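Local structure of esterase Rv0045c (Mycobacterium tuberculosis, 6WYN) at residues L185-E190 with F283-D288; G153-G158 with V178-S183. The protein hydrolyses carboxylic esters as a serine esterase, preferring short, straight alkyl chains, and is likely involved in ester and lipid metabolism. All coordinates share one frame; numbering follows the deposited sequence.

How the interactions relate
Both interactions belong to the alpha/beta hydrolase fold, and their centres lie about 10 Å apart. Interaction 2 comes first along the chain. It pairs the ends of strands 150-154 and 174-178, neighbours in the main sheet, and carries the inferred nucleophile Ser-155 and Asp-179 of the inferred triad. Its second segment, 178-183, leads into helix 182-200, and the next turns of that helix supply 185-190 to interaction 1. There they meet 283-288, at the start of helix 286-295. The two contacts touch: Phe-283 and Val-284 of interaction 1 pack on the backbone of Asp-179. Phe-283 also stacks on His-310, so interaction 1 flanks the catalytic site, with the substrate-selectivity residue His-188 beside Phe-283.

Interaction 1 of 2, residues L185-E190 with F283-D288; sequences LQRHAE and FVTDQD
The N-terminal capping box of helix 286-295 meets helix 182-200 here through a salt bridge between Arg-187 and Asp-288. The bridge is end-on and two-pronged. Arg-187 NH1 donates to Asp-288 OD2 at 2.8 Å, and Arg-187 NH2 donates to Asp-288 OD1, also at 2.8 Å. Both carboxylate oxygens use their syn lone pairs. The guanidinium and carboxylate planes are only 8° apart, so the two groups are nearly coplanar.

Asp-288 is also held by its own segment. Thr-285 N donates to Asp-288 OD2 at 3.0 Å, arriving from above the carboxylate plane. In return Asp-288 N donates to Thr-285 OG1 at 2.8 Å, which completes the box. OD2 therefore accepts two bonds, and the carboxylate is fixed from two directions. The nearby arginine would be expected to favour its charged form. Thr-285 CG2 packs obliquely against the guanidinium.

Phe-283 makes the apolar half of the contact. With its CG anti to the backbone N (chi1 -162°), the ring reaches helix 182-200. Leu-185 CD1 meets the ring edge at Phe-283 CZ, 3.9 Å away. His-188 CB lies 3.7 Å from Phe-283 CE2, and the two rings are oblique, with planes at 43°. His-188 is involved in substrate selectivity. Phe-283 also stacks on His-310 of the inferred triad and touches Asp-179, so the contact borders the active site of this alpha/beta hydrolase fold.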
# COMPACT_ATOMS: atom_id res chain seq x y z
N LEU A 185 -0.02 -5.90 -12.75
CA LEU A 185 -0.78 -4.62 -12.64
C LEU A 185 -1.14 -4.13 -14.05
O LEU A 185 -2.21 -3.60 -14.21
CB LEU A 185 0.03 -3.57 -11.86
CG LEU A 185 -0.79 -2.34 -11.43
CD1 LEU A 185 -2.13 -2.72 -10.87
CD2 LEU A 185 -0.03 -1.53 -10.38
N GLN A 186 -0.27 -4.28 -15.04
CA GLN A 186 -0.61 -3.93 -16.46
C GLN A 186 -1.91 -4.65 -16.86
O GLN A 186 -2.82 -4.01 -17.40
CB GLN A 186 0.54 -4.31 -17.38
CG GLN A 186 0.37 -3.80 -18.82
CD GLN A 186 1.68 -3.92 -19.57
OE1 GLN A 186 2.36 -4.94 -19.53
NE2 GLN A 186 2.05 -2.86 -20.25
N ARG A 187 -2.02 -5.95 -16.59
CA ARG A 187 -3.26 -6.70 -16.96
C ARG A 187 -4.45 -6.08 -16.21
O ARG A 187 -5.53 -5.86 -16.84
CB ARG A 187 -2.98 -8.20 -16.71
CG ARG A 187 -4.18 -9.15 -16.69
CD ARG A 187 -3.86 -10.59 -16.19
NE ARG A 187 -2.52 -10.93 -16.60
CZ ARG A 187 -1.48 -11.21 -15.81
NH1 ARG A 187 -1.61 -11.34 -14.50
NH2 ARG A 187 -0.31 -11.41 -16.36
N HIS A 188 -4.34 -5.77 -14.92
CA HIS A 188 -5.46 -5.12 -14.16
C HIS A 188 -5.84 -3.75 -14.75
O HIS A 188 -7.04 -3.45 -14.86
CB HIS A 188 -5.10 -4.96 -12.67
CG HIS A 188 -6.18 -4.36 -11.84
ND1 HIS A 188 -7.29 -5.07 -11.42
CD2 HIS A 188 -6.32 -3.12 -11.33
CE1 HIS A 188 -8.08 -4.30 -10.69
NE2 HIS A 188 -7.50 -3.09 -10.62
N ALA A 189 -4.85 -2.93 -15.10
CA ALA A 189 -5.05 -1.59 -15.69
C ALA A 189 -5.82 -1.76 -17.01
O ALA A 189 -6.84 -1.04 -17.20
CB ALA A 189 -3.72 -0.89 -15.88
N GLU A 190 -5.46 -2.75 -17.84
CA GLU A 190 -6.13 -2.98 -19.15
C GLU A 190 -7.59 -3.42 -18.92
O GLU A 190 -8.45 -2.90 -19.60
CB GLU A 190 -5.27 -3.87 -20.03
CG GLU A 190 -4.01 -3.17 -20.51
CD GLU A 190 -2.97 -4.05 -21.19
OE1 GLU A 190 -3.17 -5.29 -21.28
OE2 GLU A 190 -1.94 -3.49 -21.63
N PHE A 283 -4.41 -12.56 -8.95
CA PHE A 283 -3.82 -11.32 -9.51
C PHE A 283 -2.49 -11.62 -10.18
O PHE A 283 -2.22 -11.13 -11.30
CB PHE A 283 -3.70 -10.29 -8.39
CG PHE A 283 -3.53 -8.89 -8.89
CD1 PHE A 283 -2.27 -8.38 -9.12
CD2 PHE A 283 -4.63 -8.07 -9.08
CE1 PHE A 283 -2.10 -7.07 -9.55
CE2 PHE A 283 -4.47 -6.76 -9.52
CZ PHE A 283 -3.20 -6.27 -9.73
N VAL A 284 -1.64 -12.37 -9.50
CA VAL A 284 -0.31 -12.76 -9.98
C VAL A 284 -0.37 -14.25 -10.38
O VAL A 284 -0.73 -15.06 -9.52
CB VAL A 284 0.76 -12.52 -8.90
CG1 VAL A 284 2.15 -12.96 -9.39
CG2 VAL A 284 0.72 -11.05 -8.45
N THR A 285 0.00 -14.56 -11.62
CA THR A 285 0.06 -15.93 -12.16
C THR A 285 1.42 -16.56 -11.92
O THR A 285 2.43 -15.84 -11.67
CB THR A 285 -0.22 -15.93 -13.67
OG1 THR A 285 0.87 -15.29 -14.32
CG2 THR A 285 -1.53 -15.28 -13.97
N ASP A 286 1.49 -17.88 -12.07
CA ASP A 286 2.80 -18.60 -12.03
C ASP A 286 3.74 -18.06 -13.10
O ASP A 286 4.93 -17.91 -12.83
CB ASP A 286 2.60 -20.12 -12.20
CG ASP A 286 1.92 -20.77 -11.00
OD1 ASP A 286 1.89 -20.16 -9.90
OD2 ASP A 286 1.39 -21.86 -11.16
N GLN A 287 3.23 -17.80 -14.30
CA GLN A 287 4.06 -17.21 -15.37
C GLN A 287 4.56 -15.80 -14.95
O GLN A 287 5.74 -15.46 -15.20
CB GLN A 287 3.22 -17.16 -16.66
CG GLN A 287 4.05 -17.40 -17.91
CD GLN A 287 4.49 -18.84 -18.13
OE1 GLN A 287 3.73 -19.67 -18.62
NE2 GLN A 287 5.78 -19.11 -17.89
N ASP A 288 3.70 -14.99 -14.33
CA ASP A 288 4.14 -13.69 -13.76
C ASP A 288 5.35 -13.89 -12.84
O ASP A 288 6.33 -13.17 -12.95
CB ASP A 288 2.99 -13.00 -13.02
CG ASP A 288 1.88 -12.46 -13.91
OD1 ASP A 288 2.12 -12.27 -15.16
OD2 ASP A 288 0.75 -12.27 -13.37

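Interaction 2 of 2, residues G153-G158 with V178-S183; sequences GMSLGG and VDVTPS
This is a buried parallel strand pairing at the nucleophile elbow, where strands 150-154 and 174-178 end side by side in the main sheet. Two backbone bonds join them around the bridge of Met-154 with Val-178. Val-178 N donates to Gly-153 O at 2.8 Å, and Ser-155 N donates to Val-178 O at 3.1 Å. Met-154 and Val-178 point to the same face of the sheet. Their side chains cross at about a right angle, with Met-154 CG 3.9 Å from Val-178 CG1.

Beyond the strands, Val-180 packs against the elbow. Val-180 CB lies 3.6 Å from Ser-155 CA. A chi1 of 73° turns Val-180 CG1 toward the Ser-155 carbonyl, 3.6 Å from Ser-155 O. Val-180 CG1 also lies 4.2 Å from Gly-158 CA. Gly-153 and Gly-157 are the glycines of the GxSxG elbow. Ser-155 takes a positive phi of 46°, the strained backbone expected of this motif.

Ser-155 OG is hydrogen-bonded to His-310 NE2, and Asp-179 OD2 to His-310 ND1. Ser-281 OG and Gly-278 N also bond to the Asp-179 carboxylate. The strand pairing thus sets the inferred nucleophile and acid just past the ends of adjacent strands, with His-310 linking them in a charge-relay geometry consistent with ester hydrolysis.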
# COMPACT_ATOMS: atom_id res chain seq x y z
N GLY A 153 6.02 -2.94 -0.52
CA GLY A 153 5.00 -2.28 -1.33
C GLY A 153 3.95 -3.25 -1.78
O GLY A 153 4.31 -4.30 -2.39
N MET A 154 2.69 -2.88 -1.63
CA MET A 154 1.58 -3.72 -2.15
C MET A 154 1.03 -3.12 -3.46
O MET A 154 0.75 -1.89 -3.53
CB MET A 154 0.48 -3.82 -1.10
CG MET A 154 -0.63 -4.73 -1.52
SD MET A 154 -2.07 -3.71 -1.85
CE MET A 154 -3.27 -4.93 -2.40
N SER A 155 0.80 -3.95 -4.47
CA SER A 155 0.17 -3.53 -5.77
C SER A 155 0.80 -2.21 -6.32
O SER A 155 1.98 -2.21 -6.61
CB SER A 155 -1.33 -3.49 -5.65
OG SER A 155 -1.91 -3.69 -6.94
N LEU A 156 0.08 -1.12 -6.53
CA LEU A 156 0.68 0.15 -7.01
C LEU A 156 1.91 0.54 -6.18
O LEU A 156 2.92 0.97 -6.74
CB LEU A 156 -0.40 1.23 -6.90
CG LEU A 156 -0.02 2.63 -7.37
CD1 LEU A 156 0.46 2.63 -8.84
CD2 LEU A 156 -1.24 3.54 -7.22
N GLY A 157 1.83 0.38 -4.86
CA GLY A 157 2.96 0.58 -3.95
C GLY A 157 4.17 -0.25 -4.28
O GLY A 157 5.29 0.27 -4.12
N GLY A 158 4.00 -1.53 -4.62
CA GLY A 158 5.13 -2.41 -4.99
C GLY A 158 5.84 -1.94 -6.26
O GLY A 158 7.10 -1.99 -6.29
N VAL A 178 4.12 -7.06 -2.48
CA VAL A 178 2.91 -7.80 -2.04
C VAL A 178 1.94 -7.91 -3.20
O VAL A 178 1.33 -6.89 -3.59
CB VAL A 178 2.32 -7.19 -0.76
CG1 VAL A 178 1.11 -7.93 -0.27
CG2 VAL A 178 3.38 -7.16 0.32
N ASP A 179 1.76 -9.16 -3.67
CA ASP A 179 0.79 -9.59 -4.69
C ASP A 179 0.83 -8.70 -5.94
O ASP A 179 -0.23 -8.38 -6.46
CB ASP A 179 -0.61 -9.68 -4.10
CG ASP A 179 -1.47 -10.77 -4.74
OD1 ASP A 179 -1.00 -11.90 -4.79
OD2 ASP A 179 -2.61 -10.46 -5.21
N VAL A 180 2.00 -8.41 -6.47
CA VAL A 180 2.10 -7.67 -7.75
C VAL A 180 3.41 -7.96 -8.48
O VAL A 180 4.43 -8.20 -7.84
CB VAL A 180 1.94 -6.16 -7.48
CG1 VAL A 180 3.19 -5.61 -6.80
CG2 VAL A 180 1.60 -5.39 -8.75
N THR A 181 3.37 -7.85 -9.80
CA THR A 181 4.55 -7.69 -10.69
C THR A 181 4.17 -6.61 -11.72
O THR A 181 3.00 -6.30 -11.88
CB THR A 181 4.94 -9.00 -11.39
OG1 THR A 181 4.00 -9.17 -12.46
CG2 THR A 181 4.88 -10.22 -10.48
N PRO A 182 5.12 -6.06 -12.50
CA PRO A 182 4.75 -5.12 -13.56
C PRO A 182 3.67 -5.68 -14.48
O PRO A 182 2.65 -5.03 -14.70
CB PRO A 182 6.06 -4.91 -14.28
CG PRO A 182 7.06 -5.05 -13.17
CD PRO A 182 6.57 -6.27 -12.40
N SER A 183 3.84 -6.93 -14.94
CA SER A 183 2.87 -7.57 -15.87
C SER A 183 1.49 -7.68 -15.21
O SER A 183 0.47 -7.45 -15.88
CB SER A 183 3.38 -8.92 -16.34
OG SER A 183 4.64 -8.76 -16.97